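PDB 6XHH: JSC1_58120g3, which probably senses far-red light as a cyanobacteriochrome GAF domain of the phytochrome superfamily, binding a verdin-type bilin as its chromophore. Local coordinates for residues L18-V29 / V166-A177. Residues are numbered along the deposited sequence; the frame is centred on the assembly and turned at random.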
loop_
_atom_site.group_PDB
_atom_site.type_symbol
_atom_site.label_atom_id
_atom_site.label_comp_id
_atom_site.label_asym_id
_atom_site.label_seq_id
_atom_site.Cartn_x
_atom_site.Cartn_y
_atom_site.Cartn_z
ATOM N N LEU A 18 -11.704 1.630 -14.798
ATOM C CA LEU A 18 -10.671 1.776 -13.777
ATOM C C LEU A 18 -11.237 1.633 -12.367
ATOM O O LEU A 18 -10.557 1.112 -11.480
ATOM C CB LEU A 18 -9.966 3.124 -13.946
ATOM C CG LEU A 18 -8.639 3.303 -13.202
ATOM C CD1 LEU A 18 -7.609 2.304 -13.672
ATOM C CD2 LEU A 18 -8.112 4.722 -13.376
ATOM N N GLU A 19 -12.476 2.070 -12.138
ATOM C CA GLU A 19 -13.048 1.930 -10.803
ATOM C C GLU A 19 -13.252 0.462 -10.438
ATOM O O GLU A 19 -12.983 0.060 -9.298
ATOM C CB GLU A 19 -14.363 2.699 -10.709
ATOM C CG GLU A 19 -15.065 2.534 -9.381
ATOM C CD GLU A 19 -16.398 3.265 -9.323
ATOM O OE1 GLU A 19 -16.764 3.917 -10.322
ATOM O OE2 GLU A 19 -17.076 3.182 -8.278
ATOM N N SER A 20 -13.721 -0.353 -11.390
ATOM C CA SER A 20 -13.853 -1.785 -11.138
ATOM C C SER A 20 -12.490 -2.427 -10.906
ATOM O O SER A 20 -12.355 -3.325 -10.067
ATOM C CB SER A 20 -14.568 -2.464 -12.308
ATOM O OG SER A 20 -15.923 -2.047 -12.388
ATOM N N ILE A 21 -11.472 -1.992 -11.659
ATOM C CA ILE A 21 -10.115 -2.512 -11.477
ATOM C C ILE A 21 -9.626 -2.238 -10.059
ATOM O O ILE A 21 -9.074 -3.124 -9.392
ATOM C CB ILE A 21 -9.170 -1.897 -12.520
ATOM C CG1 ILE A 21 -9.552 -2.397 -13.915
ATOM C CG2 ILE A 21 -7.719 -2.229 -12.201
ATOM C CD1 ILE A 21 -8.637 -1.920 -15.024
ATOM N N PHE A 22 -9.820 -1.004 -9.584
ATOM C CA PHE A 22 -9.418 -0.647 -8.223
ATOM C C PHE A 22 -10.132 -1.506 -7.191
ATOM O O PHE A 22 -9.511 -2.016 -6.253
ATOM C CB PHE A 22 -9.708 0.827 -7.957
ATOM C CG PHE A 22 -8.713 1.764 -8.565
ATOM C CD1 PHE A 22 -7.771 1.314 -9.479
ATOM C CD2 PHE A 22 -8.731 3.107 -8.226
ATOM C CE1 PHE A 22 -6.859 2.197 -10.032
ATOM C CE2 PHE A 22 -7.820 3.984 -8.761
ATOM C CZ PHE A 22 -6.895 3.537 -9.677
ATOM N N SER A 23 -11.450 -1.658 -7.333
ATOM C CA SER A 23 -12.210 -2.401 -6.333
ATOM C C SER A 23 -11.825 -3.872 -6.331
ATOM O O SER A 23 -11.612 -4.470 -5.271
ATOM C CB SER A 23 -13.707 -2.243 -6.598
ATOM O OG SER A 23 -14.124 -0.919 -6.327
ATOM N N THR A 24 -11.734 -4.474 -7.519
ATOM C CA THR A 24 -11.299 -5.861 -7.617
ATOM C C THR A 24 -9.908 -6.051 -7.029
ATOM O O THR A 24 -9.646 -7.051 -6.350
ATOM C CB THR A 24 -11.318 -6.291 -9.084
ATOM O OG1 THR A 24 -12.653 -6.165 -9.582
ATOM C CG2 THR A 24 -10.856 -7.722 -9.238
ATOM N N THR A 25 -9.000 -5.108 -7.294
ATOM C CA THR A 25 -7.638 -5.221 -6.787
ATOM C C THR A 25 -7.608 -5.227 -5.262
ATOM O O THR A 25 -7.011 -6.120 -4.647
ATOM C CB THR A 25 -6.780 -4.089 -7.341
ATOM O OG1 THR A 25 -6.733 -4.203 -8.774
ATOM C CG2 THR A 25 -5.380 -4.181 -6.795
ATOM N N THR A 26 -8.277 -4.257 -4.629
ATOM C CA THR A 26 -8.239 -4.205 -3.167
ATOM C C THR A 26 -8.892 -5.445 -2.560
ATOM O O THR A 26 -8.390 -5.992 -1.569
ATOM C CB THR A 26 -8.895 -2.926 -2.625
ATOM O OG1 THR A 26 -10.238 -2.815 -3.085
ATOM C CG2 THR A 26 -8.131 -1.682 -3.027
ATOM N N GLN A 27 -9.997 -5.915 -3.157
ATOM C CA GLN A 27 -10.674 -7.114 -2.668
ATOM C C GLN A 27 -9.785 -8.339 -2.782
ATOM O O GLN A 27 -9.685 -9.136 -1.841
ATOM C CB GLN A 27 -11.973 -7.332 -3.447
ATOM C CG GLN A 27 -13.060 -6.284 -3.195
ATOM C CD GLN A 27 -14.453 -6.730 -3.642
ATOM O OE1 GLN A 27 -14.734 -7.926 -3.768
ATOM N NE2 GLN A 27 -15.323 -5.761 -3.901
ATOM N N GLU A 28 -9.142 -8.519 -3.935
ATOM C CA GLU A 28 -8.360 -9.734 -4.141
ATOM C C GLU A 28 -7.120 -9.762 -3.258
ATOM O O GLU A 28 -6.774 -10.809 -2.699
ATOM C CB GLU A 28 -7.975 -9.864 -5.613
ATOM C CG GLU A 28 -9.146 -10.077 -6.531
ATOM C CD GLU A 28 -10.048 -11.193 -6.069
ATOM O OE1 GLU A 28 -9.522 -12.242 -5.634
ATOM O OE2 GLU A 28 -11.282 -11.015 -6.145
ATOM N N VAL A 29 -6.427 -8.631 -3.123
ATOM C CA VAL A 29 -5.273 -8.589 -2.232
ATOM C C VAL A 29 -5.687 -8.839 -0.785
ATOM O O VAL A 29 -4.991 -9.549 -0.047
ATOM C CB VAL A 29 -4.520 -7.255 -2.384
ATOM C CG1 VAL A 29 -3.446 -7.144 -1.307
ATOM C CG2 VAL A 29 -3.902 -7.156 -3.778
ATOM N N VAL A 166 1.454 -6.127 -7.946
ATOM C CA VAL A 166 0.062 -5.702 -8.070
ATOM C C VAL A 166 -0.014 -4.199 -8.313
ATOM O O VAL A 166 -0.778 -3.726 -9.164
ATOM C CB VAL A 166 -0.726 -6.122 -6.823
ATOM C CG1 VAL A 166 -2.127 -5.535 -6.865
ATOM C CG2 VAL A 166 -0.795 -7.649 -6.736
ATOM N N ALA A 167 0.786 -3.427 -7.578
ATOM C CA ALA A 167 0.818 -1.988 -7.806
ATOM C C ALA A 167 1.296 -1.669 -9.220
ATOM O O ALA A 167 0.808 -0.723 -9.851
ATOM C CB ALA A 167 1.706 -1.316 -6.755
ATOM N N ASP A 168 2.249 -2.445 -9.732
ATOM C CA ASP A 168 2.644 -2.315 -11.132
ATOM C C ASP A 168 1.439 -2.459 -12.057
ATOM O O ASP A 168 1.249 -1.662 -12.982
ATOM C CB ASP A 168 3.700 -3.366 -11.473
ATOM C CG ASP A 168 5.076 -3.031 -10.918
ATOM O OD1 ASP A 168 5.301 -1.874 -10.503
ATOM O OD2 ASP A 168 5.930 -3.943 -10.918
ATOM N N GLN A 169 0.622 -3.492 -11.826
ATOM C CA GLN A 169 -0.564 -3.712 -12.650
ATOM C C GLN A 169 -1.545 -2.552 -12.534
ATOM O O GLN A 169 -2.104 -2.097 -13.536
ATOM C CB GLN A 169 -1.233 -5.025 -12.245
ATOM C CG GLN A 169 -0.409 -6.250 -12.557
ATOM C CD GLN A 169 0.119 -6.229 -13.979
ATOM O OE1 GLN A 169 -0.652 -6.241 -14.933
ATOM N NE2 GLN A 169 1.439 -6.164 -14.122
ATOM N N LEU A 170 -1.763 -2.062 -11.315
ATOM C CA LEU A 170 -2.579 -0.870 -11.125
ATOM C C LEU A 170 -2.027 0.296 -11.925
ATOM O O LEU A 170 -2.775 1.005 -12.607
ATOM C CB LEU A 170 -2.643 -0.511 -9.641
ATOM C CG LEU A 170 -3.550 -1.347 -8.747
ATOM C CD1 LEU A 170 -3.344 -0.917 -7.304
ATOM C CD2 LEU A 170 -5.011 -1.183 -9.156
ATOM N N GLY A 171 -0.709 0.509 -11.854
ATOM C CA GLY A 171 -0.109 1.620 -12.576
ATOM C C GLY A 171 -0.300 1.515 -14.074
ATOM O O GLY A 171 -0.574 2.514 -14.741
ATOM N N VAL A 172 -0.153 0.306 -14.618
ATOM C CA VAL A 172 -0.391 0.080 -16.043
ATOM C C VAL A 172 -1.847 0.380 -16.394
ATOM O O VAL A 172 -2.142 0.995 -17.425
ATOM C CB VAL A 172 0.005 -1.358 -16.417
ATOM C CG1 VAL A 172 -0.377 -1.657 -17.848
ATOM C CG2 VAL A 172 1.503 -1.556 -16.221
ATOM N N ALA A 173 -2.777 -0.030 -15.529
ATOM C CA ALA A 173 -4.186 0.263 -15.765
ATOM C C ALA A 173 -4.459 1.764 -15.718
ATOM O O ALA A 173 -5.238 2.286 -16.528
ATOM C CB ALA A 173 -5.047 -0.480 -14.746
ATOM N N ILE A 174 -3.829 2.477 -14.781
ATOM C CA ILE A 174 -3.996 3.926 -14.704
ATOM C C ILE A 174 -3.400 4.592 -15.933
ATOM O O ILE A 174 -3.965 5.544 -16.475
ATOM C CB ILE A 174 -3.355 4.472 -13.415
ATOM C CG1 ILE A 174 -4.066 3.926 -12.171
ATOM C CG2 ILE A 174 -3.385 5.998 -13.405
ATOM C CD1 ILE A 174 -3.166 3.927 -10.937
ATOM N N GLN A 175 -2.224 4.128 -16.359
ATOM C CA GLN A 175 -1.594 4.677 -17.553
ATOM C C GLN A 175 -2.483 4.482 -18.772
ATOM O O GLN A 175 -2.692 5.421 -19.549
ATOM C CB GLN A 175 -0.233 4.013 -17.750
ATOM C CG GLN A 175 0.637 4.607 -18.843
ATOM C CD GLN A 175 1.954 3.865 -18.971
ATOM O OE1 GLN A 175 1.981 2.636 -19.029
ATOM N NE2 GLN A 175 3.055 4.608 -18.996
ATOM N N GLN A 176 -3.036 3.277 -18.937
ATOM C CA GLN A 176 -3.871 2.990 -20.100
ATOM C C GLN A 176 -5.187 3.752 -20.046
ATOM O O GLN A 176 -5.735 4.111 -21.093
ATOM C CB GLN A 176 -4.120 1.486 -20.201
ATOM C CG GLN A 176 -4.995 1.062 -21.374
ATOM C CD GLN A 176 -4.330 1.276 -22.719
ATOM O OE1 GLN A 176 -3.119 1.481 -22.801
ATOM N NE2 GLN A 176 -5.125 1.233 -23.784
ATOM N N ALA A 177 -5.705 4.017 -18.844
ATOM C CA ALA A 177 -6.919 4.818 -18.724
ATOM C C ALA A 177 -6.649 6.284 -19.046
ATOM O O ALA A 177 -7.505 6.969 -19.619
ATOM C CB ALA A 177 -7.509 4.674 -17.320
#
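Leu170 pushes the branch ending in CD2 into a hollow on helix 18-33 walled by Ile21, Phe22 and Thr25. Its CG lies anti to the carbonyl carbon (chi1 -76°), which swings the isobutyl group across to the other helix. There CD2 lies 3.7 Å from Phe22 CD1, obliquely to the ring, and 3.5 Å from Thr25 OG1, with Ile21 CG2 as a farther wall. Thr25 and Leu170 meet tip to tip, whereas Thr25 slides past Val166 in the opposite direction, bringing its CG2 to 3.5 Å from Val166 CG1. That same Val166 methyl meets the end of Val29. One turn on from Leu170, Ile174 crosses Phe22 at about a right angle and sets CG1 at the ring edge, in its plane, 3.8 Å from Phe22 CZ. The small Ala173 leaves a shallow place into which Leu18 CD1 and Ile21 CD1 both fit, each 3.9 Å from Ala173 CB; Leu18 CD2 goes on to Ala177. Contact between the helices is almost wholly apolar. Segments 18-29 and 166-177 run nearly antiparallel (172°), their axes 10.5 Å apart at closest approach, and pack on one side of the GAF sheet: Phe22 and Leu170 both rest on Ile40, and Ile174 on Ile134. Helix 2-13 adds Ile12 against Ile21 and Thr25. The bilin lies well away from Leu170. The buried Thr25 hydroxyl spends its proton within its own helix, donating to Ile21 O at 2.7 Å, and this bond probably helps hold the rotation that turns the methyl toward Val166.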